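Side-chain contact in N-acetylgalactosaminyltransferase 7 (Homo sapiens, PDB 6IWR), which is a family 2 glycosyltransferase with a GT-A-type domain joined to a ricin-type beta-trefoil lectin domain: residues A[271-275]-A[276-280]. Numbering follows the deposited sequence.
Sequences DVING and NTYEI
Asn-274 holds this beta hairpin turn together by reaching forward to the backbone of Asn-276 and Thr-277. The loop follows strand 264-274 and leads into the short antiparallel strand 280-281, in the mixed sheet of the GT-A-type glycosyltransferase domain. The CG of Asn-274 lies anti to the backbone N (chi1 -172°), which sends the amide along the course of the chain, and OD1 takes two N-H groups. The bond from Asn-276 N, 2.8 Å to Asn-274 OD1, lies in the carbonyl plane and closes an Asx turn; Thr-277 N, 3.1 Å from the same OD1, adds a second donor from above the plane, about 51° out of it.

Backbone bonds complete the reversal. Asn-274 N gives a nearly straight bond to Glu-279 O (3.0 Å), whereas Tyr-278 N makes only a weak one to Asn-274 O. One step further from the turn, Ile-273 and Ile-280 form an antiparallel non-hydrogen-bonded pair, and the Val-272 backbone is hydrogen-bonded to that of Ile-281.

Among the apolar groups, the side chains of Ile-273 and Ile-280 lie alongside each other and point the same way, CG1 to CG1 at 4.0 Å. On its other branch, CG2 of Ile-273 approaches Tyr-278 CD2. Asn-274 O sits 3.6 Å above one face of the tyrosine ring, offset toward the rim, while the hydroxyl is hydrogen-bonded to Asn-116 O.

The Glu-279 side chain crosses that of Asn-274 with OE1 3.2 Å from Asn-274 CB, the carboxylate and amide planes 15° apart. Its OE2 is bonded to His-573 NE2 of the second subunit.

With two successive backbone N-H groups, those of Asn-276 and Thr-277, bound to one oxygen, the amide's rotation is fixed and the loop's shape is set from within, while the neighbouring acid ties that same turn to the other copy of the protein.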
# COMPACT_ATOMS: atom_id res chain seq x y z
N ASP A 271 -4.21 24.15 6.96
CA ASP A 271 -2.86 23.71 7.27
C ASP A 271 -2.87 22.27 7.80
O ASP A 271 -3.89 21.80 8.30
CB ASP A 271 -2.20 24.63 8.32
CG ASP A 271 -1.87 26.02 7.78
OD1 ASP A 271 -1.60 26.14 6.56
OD2 ASP A 271 -1.88 26.99 8.58
N VAL A 272 -1.71 21.61 7.74
CA VAL A 272 -1.59 20.19 8.07
C VAL A 272 -1.09 20.02 9.50
O VAL A 272 0.05 20.40 9.83
CB VAL A 272 -0.64 19.46 7.11
CG1 VAL A 272 -0.51 18.01 7.54
CG2 VAL A 272 -1.10 19.58 5.68
N ILE A 273 -1.91 19.38 10.32
CA ILE A 273 -1.51 18.94 11.65
C ILE A 273 -1.05 17.50 11.52
O ILE A 273 -1.81 16.63 11.09
CB ILE A 273 -2.67 19.04 12.66
CG1 ILE A 273 -3.28 20.43 12.72
CG2 ILE A 273 -2.21 18.64 14.04
CD1 ILE A 273 -4.38 20.50 13.78
N ASN A 274 0.18 17.23 11.93
CA ASN A 274 0.72 15.88 11.78
C ASN A 274 0.05 14.92 12.75
O ASN A 274 0.17 15.08 13.97
CB ASN A 274 2.22 15.91 12.00
CG ASN A 274 2.84 14.61 11.67
OD1 ASN A 274 2.49 13.58 12.24
ND2 ASN A 274 3.76 14.62 10.73
N GLY A 275 -0.62 13.90 12.22
CA GLY A 275 -1.39 12.96 13.03
C GLY A 275 -0.56 12.12 13.98
O GLY A 275 -1.11 11.43 14.86
N ASN A 276 0.75 12.15 13.83
CA ASN A 276 1.62 11.41 14.72
C ASN A 276 2.28 12.30 15.77
O ASN A 276 2.20 12.01 16.96
CB ASN A 276 2.64 10.68 13.86
CG ASN A 276 3.59 9.88 14.67
OD1 ASN A 276 3.21 9.23 15.65
ND2 ASN A 276 4.86 9.95 14.30
N THR A 277 2.90 13.40 15.35
CA THR A 277 3.68 14.25 16.24
C THR A 277 3.05 15.62 16.52
O THR A 277 3.49 16.31 17.44
CB THR A 277 5.07 14.45 15.65
OG1 THR A 277 4.96 14.78 14.25
CG2 THR A 277 5.88 13.15 15.81
N TYR A 278 2.07 16.03 15.72
CA TYR A 278 1.16 17.13 15.97
C TYR A 278 1.77 18.50 15.73
O TYR A 278 1.16 19.49 16.13
CB TYR A 278 0.57 17.06 17.38
CG TYR A 278 -0.39 15.93 17.44
CD1 TYR A 278 0.05 14.64 17.69
CD2 TYR A 278 -1.74 16.12 17.16
CE1 TYR A 278 -0.82 13.59 17.73
CE2 TYR A 278 -2.62 15.06 17.18
CZ TYR A 278 -2.13 13.80 17.47
OH TYR A 278 -2.99 12.75 17.49
N GLU A 279 2.93 18.58 15.08
CA GLU A 279 3.42 19.88 14.64
C GLU A 279 2.63 20.29 13.40
O GLU A 279 2.09 19.45 12.69
CB GLU A 279 4.92 19.83 14.34
CG GLU A 279 5.29 19.35 12.95
CD GLU A 279 5.29 17.82 12.83
OE1 GLU A 279 4.66 17.16 13.68
OE2 GLU A 279 5.93 17.28 11.89
N ILE A 280 2.55 21.60 13.16
CA ILE A 280 1.64 22.14 12.16
C ILE A 280 2.44 22.75 11.01
O ILE A 280 3.22 23.69 11.20
CB ILE A 280 0.66 23.15 12.76
CG1 ILE A 280 -0.11 22.50 13.91
CG2 ILE A 280 -0.30 23.65 11.69
CD1 ILE A 280 -1.13 23.41 14.53